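PDB 2PT5: shikimate kinase from Aquifex aeolicus, which probably catalyses the ATP-dependent, magnesium-requiring phosphorylation of the 3-hydroxyl group of shikimate in chorismate biosynthesis. Local coordinates for residues L5-M9 against R133-Y137; T95-I101 against A140-G146; I26-V31 against N71-T76. The contacts are given in a common frame with arbitrary orientation. Residue numbers count along the deposited sequence, not the author numbering.

Interaction 1: L5-M9 against R133-Y137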
# COMPACT_ATOMS: atom_id res chain seq x y z
N LEU A 5 1.33 5.42 -0.52
CA LEU A 5 1.60 4.43 -1.55
C LEU A 5 0.57 3.32 -1.43
O LEU A 5 0.37 2.78 -0.35
CB LEU A 5 3.01 3.85 -1.40
CG LEU A 5 4.18 4.83 -1.42
CD1 LEU A 5 5.48 4.04 -1.41
CD2 LEU A 5 4.11 5.73 -2.65
N ILE A 6 -0.10 3.00 -2.53
CA ILE A 6 -1.12 1.96 -2.51
C ILE A 6 -0.89 0.97 -3.64
O ILE A 6 -0.23 1.28 -4.63
CB ILE A 6 -2.54 2.57 -2.62
CG1 ILE A 6 -2.78 3.11 -4.04
CG2 ILE A 6 -2.69 3.71 -1.63
CD1 ILE A 6 -4.12 3.83 -4.21
N GLY A 7 -1.43 -0.24 -3.48
CA GLY A 7 -1.27 -1.26 -4.49
C GLY A 7 -1.18 -2.62 -3.83
O GLY A 7 -1.30 -2.73 -2.61
N PHE A 8 -0.95 -3.66 -4.63
CA PHE A 8 -0.86 -5.00 -4.08
C PHE A 8 0.43 -5.19 -3.27
O PHE A 8 1.43 -4.49 -3.45
CB PHE A 8 -0.96 -6.06 -5.20
CG PHE A 8 -2.26 -6.00 -5.96
CD1 PHE A 8 -2.35 -5.34 -7.18
CD2 PHE A 8 -3.42 -6.57 -5.42
CE1 PHE A 8 -3.57 -5.23 -7.87
CE2 PHE A 8 -4.64 -6.47 -6.10
CZ PHE A 8 -4.71 -5.80 -7.33
N MSE A 9 0.37 -6.16 -2.36
CA MSE A 9 1.47 -6.50 -1.47
C MSE A 9 2.83 -6.67 -2.15
O MSE A 9 3.86 -6.29 -1.61
CB MSE A 9 1.12 -7.78 -0.71
CG MSE A 9 2.29 -8.48 -0.05
SE MSE A 9 2.24 -10.39 -0.43
CE MSE A 9 3.58 -10.46 -1.82
N ARG A 133 -9.89 -4.86 -6.56
CA ARG A 133 -9.05 -3.98 -5.77
C ARG A 133 -8.33 -3.00 -6.71
O ARG A 133 -8.20 -1.82 -6.41
CB ARG A 133 -8.02 -4.77 -4.93
CG ARG A 133 -8.63 -5.53 -3.74
CD ARG A 133 -7.55 -6.08 -2.79
NE ARG A 133 -8.12 -6.44 -1.49
CZ ARG A 133 -7.43 -6.92 -0.46
NH1 ARG A 133 -6.12 -7.11 -0.55
NH2 ARG A 133 -8.04 -7.22 0.67
N ARG A 134 -7.89 -3.50 -7.87
CA ARG A 134 -7.18 -2.65 -8.83
C ARG A 134 -8.03 -1.47 -9.32
O ARG A 134 -7.51 -0.40 -9.65
CB ARG A 134 -6.70 -3.48 -10.03
CG ARG A 134 -5.83 -2.71 -11.01
CD ARG A 134 -5.00 -3.62 -11.92
NE ARG A 134 -4.14 -2.83 -12.79
CZ ARG A 134 -4.55 -2.17 -13.88
NH1 ARG A 134 -5.83 -2.21 -14.25
NH2 ARG A 134 -3.70 -1.42 -14.57
N LYS A 135 -9.35 -1.66 -9.35
CA LYS A 135 -10.27 -0.60 -9.78
C LYS A 135 -10.23 0.53 -8.76
O LYS A 135 -10.35 1.71 -9.10
CB LYS A 135 -11.70 -1.16 -9.90
CG LYS A 135 -11.93 -2.03 -11.13
CD LYS A 135 -13.33 -2.65 -11.13
CE LYS A 135 -13.50 -3.60 -12.31
NZ LYS A 135 -14.71 -4.49 -12.21
N ILE A 136 -10.08 0.16 -7.49
CA ILE A 136 -10.01 1.16 -6.44
C ILE A 136 -8.63 1.82 -6.49
O ILE A 136 -8.51 3.04 -6.49
CB ILE A 136 -10.24 0.52 -5.05
CG1 ILE A 136 -11.57 -0.24 -5.03
CG2 ILE A 136 -10.21 1.60 -3.98
CD1 ILE A 136 -12.79 0.62 -5.37
N TYR A 137 -7.58 1.01 -6.56
CA TYR A 137 -6.22 1.56 -6.63
C TYR A 137 -6.13 2.62 -7.72
O TYR A 137 -5.53 3.68 -7.52
CB TYR A 137 -5.19 0.46 -6.94
CG TYR A 137 -5.01 -0.60 -5.88
CD1 TYR A 137 -5.17 -0.31 -4.53
CD2 TYR A 137 -4.66 -1.90 -6.23
CE1 TYR A 137 -4.99 -1.29 -3.55
CE2 TYR A 137 -4.47 -2.89 -5.27
CZ TYR A 137 -4.64 -2.57 -3.93
OH TYR A 137 -4.50 -3.55 -2.97
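Y137 has the most surface buried here, 108 Å² of the 299 Å² total. It sits in helix 127-137, and its CA-to-CB bond points toward segment 5-9. One face of its ring lies over G7. The G7 CA is 3.6 Å from the ring centroid and only 9° off the ring normal, a CH-pi contact. With no side chain, G7 takes backbone angles at which a CB would jam against the preceding carbonyl O.

F8 buries 78 Å². The edge of Y137 meets its ring face in a T-shaped stack, with centroids 4.8 Å apart and planes at 87°. The closest atoms are F8 CZ and Y137 CE2, 3.6 Å apart. F8 CE2 also touches R133 CB at 4.0 Å.

I6 is third with 44 Å². Its CD1 reaches Y137 O at 3.6 Å, and its CG1 lies 4.2 Å from Y137 CD1.

Y137 OH is hydrogen-bonded to G78 O, at a predicted substrate-binding residue. R133 is itself predicted to bind substrate. G7 belongs to the glycine-rich loop, and its O accepts a hydrogen bond from K13 NZ. Y137 thus packs at the start of the P-loop (Walker A motif), which links strand 2-6 to helix 13-24.

Interaction 2: T95-I101 against A140-G146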
# COMPACT_ATOMS: atom_id res chain seq x y z
N THR A 95 -0.99 13.28 -1.33
CA THR A 95 -0.97 12.66 -2.65
C THR A 95 -0.93 11.14 -2.52
O THR A 95 -0.10 10.58 -1.80
CB THR A 95 0.25 13.13 -3.45
OG1 THR A 95 0.23 14.56 -3.54
CG2 THR A 95 0.25 12.54 -4.86
N THR A 96 -1.84 10.48 -3.23
CA THR A 96 -1.93 9.03 -3.22
C THR A 96 -1.25 8.55 -4.49
O THR A 96 -1.46 9.11 -5.57
CB THR A 96 -3.40 8.55 -3.16
OG1 THR A 96 -4.18 9.21 -4.16
CG2 THR A 96 -3.99 8.85 -1.79
N VAL A 97 -0.41 7.53 -4.35
CA VAL A 97 0.35 6.99 -5.47
C VAL A 97 0.12 5.50 -5.63
O VAL A 97 0.42 4.71 -4.73
CB VAL A 97 1.87 7.22 -5.29
CG1 VAL A 97 2.62 6.77 -6.53
CG2 VAL A 97 2.16 8.68 -4.98
N PHE A 98 -0.38 5.11 -6.80
CA PHE A 98 -0.64 3.71 -7.09
C PHE A 98 0.51 3.12 -7.88
O PHE A 98 0.80 3.53 -9.00
CB PHE A 98 -1.97 3.57 -7.86
CG PHE A 98 -2.24 2.17 -8.38
CD1 PHE A 98 -1.82 1.04 -7.69
CD2 PHE A 98 -2.97 2.00 -9.57
CE1 PHE A 98 -2.11 -0.24 -8.16
CE2 PHE A 98 -3.27 0.72 -10.05
CZ PHE A 98 -2.84 -0.41 -9.35
N ILE A 99 1.20 2.16 -7.26
CA ILE A 99 2.31 1.48 -7.92
C ILE A 99 1.65 0.25 -8.53
O ILE A 99 1.38 -0.75 -7.87
CB ILE A 99 3.38 1.08 -6.90
CG1 ILE A 99 3.93 2.35 -6.23
CG2 ILE A 99 4.48 0.31 -7.59
CD1 ILE A 99 4.85 2.08 -5.04
N ASP A 100 1.38 0.37 -9.83
CA ASP A 100 0.68 -0.64 -10.61
C ASP A 100 1.51 -1.76 -11.25
O ASP A 100 2.47 -1.49 -11.96
CB ASP A 100 -0.09 0.08 -11.72
CG ASP A 100 -1.09 -0.80 -12.43
OD1 ASP A 100 -1.39 -0.52 -13.60
OD2 ASP A 100 -1.60 -1.76 -11.80
N ILE A 101 1.13 -3.00 -10.98
CA ILE A 101 1.77 -4.16 -11.58
C ILE A 101 0.65 -4.98 -12.25
O ILE A 101 -0.45 -5.09 -11.71
CB ILE A 101 2.48 -5.08 -10.55
CG1 ILE A 101 1.53 -5.42 -9.41
CG2 ILE A 101 3.76 -4.41 -10.06
CD1 ILE A 101 2.11 -6.42 -8.42
N ALA A 140 -6.22 6.53 -7.62
CA ALA A 140 -5.10 7.28 -7.05
C ALA A 140 -4.75 8.54 -7.83
O ALA A 140 -4.91 8.60 -9.05
CB ALA A 140 -3.87 6.37 -6.96
N ASP A 141 -4.24 9.55 -7.13
CA ASP A 141 -3.83 10.80 -7.76
C ASP A 141 -2.78 10.50 -8.83
O ASP A 141 -2.86 11.00 -9.96
CB ASP A 141 -3.23 11.75 -6.72
CG ASP A 141 -4.23 12.15 -5.66
OD1 ASP A 141 -3.92 11.99 -4.46
OD2 ASP A 141 -5.32 12.63 -6.03
N ILE A 142 -1.80 9.69 -8.46
CA ILE A 142 -0.72 9.34 -9.37
C ILE A 142 -0.59 7.82 -9.53
O ILE A 142 -0.70 7.07 -8.56
CB ILE A 142 0.63 9.89 -8.86
CG1 ILE A 142 0.51 11.38 -8.55
CG2 ILE A 142 1.72 9.67 -9.90
CD1 ILE A 142 1.74 11.97 -7.88
N LYS A 143 -0.35 7.39 -10.77
CA LYS A 143 -0.21 5.97 -11.08
C LYS A 143 1.11 5.77 -11.82
O LYS A 143 1.35 6.40 -12.83
CB LYS A 143 -1.37 5.50 -11.95
CG LYS A 143 -1.24 4.08 -12.48
CD LYS A 143 -2.35 3.73 -13.47
CE LYS A 143 -2.26 2.29 -13.95
NZ LYS A 143 -0.99 1.98 -14.67
N VAL A 144 1.95 4.88 -11.31
CA VAL A 144 3.24 4.60 -11.94
C VAL A 144 3.43 3.10 -12.18
O VAL A 144 2.84 2.28 -11.49
CB VAL A 144 4.41 5.12 -11.06
CG1 VAL A 144 4.27 6.62 -10.85
CG2 VAL A 144 4.42 4.40 -9.73
N LYS A 145 4.26 2.77 -13.17
CA LYS A 145 4.56 1.39 -13.54
C LYS A 145 5.45 0.76 -12.48
O LYS A 145 6.61 1.15 -12.33
CB LYS A 145 5.28 1.38 -14.89
CG LYS A 145 5.03 0.15 -15.74
CD LYS A 145 3.91 0.40 -16.74
CE LYS A 145 3.84 -0.71 -17.78
NZ LYS A 145 5.11 -0.85 -18.54
N GLY A 146 4.92 -0.22 -11.74
CA GLY A 146 5.70 -0.85 -10.69
C GLY A 146 6.39 -2.14 -11.08
O GLY A 146 6.91 -2.86 -10.22
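V97, I99, I142 and V144 form the apolar centre, on one face of a parallel strand pair at the edge of the P-loop kinase sheet. I99 CG1 lies 4.1 Å from V144 CG2, and V97 CG2 lies 4.3 Å from I142 CB. Helix 150-162 packs on I142 and V144. On the other face, F98 CB meets A140 CB at 3.5 Å, and the F98 ring meets that of Y137.

The backbone ladder runs between these faces. I142 N donates to T96 O (3.0 Å), F98 N to I142 O (2.7 Å) and V144 N to F98 O (2.9 Å). D100 N donates to V144 O (2.9 Å) and G146 N to D100 O (2.8 Å). A CB on G146 would clash with I99 CG2.

At the polar edge, over the F98 face, K143 NZ forms a salt bridge with D100 OD1 at 2.7 Å. At the T96 end, T96 N donates to D141 OD1 at 2.8 Å, and D141 N to T96 OG1 at 3.0 Å.

Interaction 3: I26-V31 against N71-T76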
# COMPACT_ATOMS: atom_id res chain seq x y z
N ILE A 26 12.21 12.78 4.43
CA ILE A 26 11.05 12.68 5.31
C ILE A 26 10.96 11.22 5.76
O ILE A 26 11.41 10.33 5.05
CB ILE A 26 9.75 13.09 4.60
CG1 ILE A 26 9.54 12.23 3.34
CG2 ILE A 26 9.82 14.56 4.24
CD1 ILE A 26 8.31 12.62 2.53
N PRO A 27 10.37 10.97 6.94
CA PRO A 27 10.24 9.60 7.44
C PRO A 27 9.28 8.69 6.66
O PRO A 27 8.32 9.14 6.03
CB PRO A 27 9.78 9.81 8.88
CG PRO A 27 8.97 11.07 8.80
CD PRO A 27 9.78 11.95 7.87
N PHE A 28 9.58 7.40 6.70
CA PHE A 28 8.75 6.42 6.04
C PHE A 28 8.09 5.52 7.07
O PHE A 28 8.69 5.17 8.09
CB PHE A 28 9.58 5.55 5.09
CG PHE A 28 8.85 4.32 4.63
CD1 PHE A 28 7.76 4.41 3.77
CD2 PHE A 28 9.22 3.06 5.12
CE1 PHE A 28 7.04 3.28 3.41
CE2 PHE A 28 8.50 1.92 4.76
CZ PHE A 28 7.41 2.02 3.91
N TYR A 29 6.85 5.15 6.81
CA TYR A 29 6.11 4.28 7.70
C TYR A 29 5.23 3.36 6.87
O TYR A 29 4.67 3.77 5.85
CB TYR A 29 5.24 5.10 8.66
CG TYR A 29 6.00 5.74 9.78
CD1 TYR A 29 6.43 4.98 10.87
CD2 TYR A 29 6.35 7.09 9.74
CE1 TYR A 29 7.19 5.55 11.88
CE2 TYR A 29 7.11 7.67 10.75
CZ TYR A 29 7.52 6.90 11.82
OH TYR A 29 8.29 7.44 12.82
N ASP A 30 5.12 2.12 7.33
CA ASP A 30 4.29 1.12 6.68
C ASP A 30 3.20 0.76 7.68
O ASP A 30 3.50 0.32 8.78
CB ASP A 30 5.10 -0.13 6.34
CG ASP A 30 4.21 -1.26 5.85
OD1 ASP A 30 3.64 -1.13 4.75
OD2 ASP A 30 4.08 -2.26 6.58
N VAL A 31 1.95 0.94 7.29
CA VAL A 31 0.83 0.65 8.19
C VAL A 31 0.86 -0.74 8.81
O VAL A 31 0.85 -0.87 10.03
CB VAL A 31 -0.52 0.84 7.48
CG1 VAL A 31 -1.67 0.46 8.43
CG2 VAL A 31 -0.65 2.29 7.00
N ASN A 71 4.82 15.70 7.16
CA ASN A 71 5.77 15.23 6.16
C ASN A 71 6.06 13.77 6.43
O ASN A 71 6.68 13.43 7.45
CB ASN A 71 7.04 16.06 6.23
CG ASN A 71 6.76 17.54 6.09
OD1 ASN A 71 6.42 18.02 5.00
ND2 ASN A 71 6.88 18.28 7.19
N VAL A 72 5.63 12.90 5.53
CA VAL A 72 5.83 11.47 5.72
C VAL A 72 5.37 10.68 4.50
O VAL A 72 4.51 11.14 3.73
CB VAL A 72 5.00 10.99 6.95
CG1 VAL A 72 3.51 11.07 6.62
CG2 VAL A 72 5.40 9.59 7.37
N VAL A 73 5.98 9.52 4.30
CA VAL A 73 5.61 8.63 3.21
C VAL A 73 5.03 7.44 3.94
O VAL A 73 5.69 6.84 4.80
CB VAL A 73 6.81 8.17 2.38
CG1 VAL A 73 6.36 7.17 1.32
CG2 VAL A 73 7.49 9.36 1.74
N ILE A 74 3.79 7.10 3.61
CA ILE A 74 3.12 5.98 4.26
C ILE A 74 2.72 4.93 3.23
O ILE A 74 2.00 5.25 2.28
CB ILE A 74 1.84 6.46 4.97
CG1 ILE A 74 2.21 7.42 6.10
CG2 ILE A 74 1.06 5.28 5.50
CD1 ILE A 74 1.01 8.20 6.61
N SER A 75 3.21 3.70 3.41
CA SER A 75 2.85 2.60 2.52
C SER A 75 1.65 1.95 3.19
O SER A 75 1.59 1.88 4.42
CB SER A 75 4.01 1.60 2.38
OG SER A 75 4.41 1.09 3.64
N THR A 76 0.69 1.50 2.40
CA THR A 76 -0.52 0.88 2.94
C THR A 76 -0.62 -0.61 2.60
O THR A 76 0.06 -1.10 1.71
CB THR A 76 -1.77 1.61 2.40
OG1 THR A 76 -1.82 1.48 0.98
CG2 THR A 76 -1.73 3.09 2.76
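N71 begins the second segment, with its CB 3.7 Å from I26 CG2. V72 follows on the face that carries Y29: V72 CG2 touches the edge of the Y29 ring at CD2, 3.6 Å away. V73 N donates to P27 O and V73 O accepts from Y29 N, both at 2.9 Å. The V73 side chain turns to the other face, where CG2 meets I26 CD1 at 3.5 Å and CG1 meets F28 CD1 at 3.9 Å.

This is the edge pair of the parallel sheet in the P-loop kinase fold, with 28-30 outermost. Helices link the two parallel strands in a beta-alpha-beta crossover, and helix 52-66 covers I74.

I74 CG2 lies 3.8 Å from V31 CG2. S75 N donates to Y29 O at 2.8 Å, and S75 O accepts from V31 N at 3.0 Å. S75 OG donates to D30 OD1 at 2.6 Å and so holds the carboxylate that N-caps helix 31-39, beside D32, a predicted substrate-binding residue. T76 OG1 is hydrogen-bonded to L5 O.

All three interactions reach one five-stranded parallel sheet of order 2-3-1-4-5. Strand 2-6, in interaction 1, lies between strand 72-75 of interaction 3 and strand 95-100 of interaction 2. Interactions 1 and 2 have centres about 8 Å apart. R134 NH2 forms a salt bridge with D100 OD1 at 2.7 Å, and Y137 CB packs on F98 CE1 at 3.4 Å. Interaction 3 is centred about 16 Å from interaction 1, but L5 N and I74 O are 2.9 Å apart, probably hydrogen-bonded. Interactions 2 and 3 do not touch; their nearest atoms are about 7 Å apart. K13 NZ is hydrogen-bonded to both G7 O and T76 O, joining interactions 1 and 3 at the predicted ATP site.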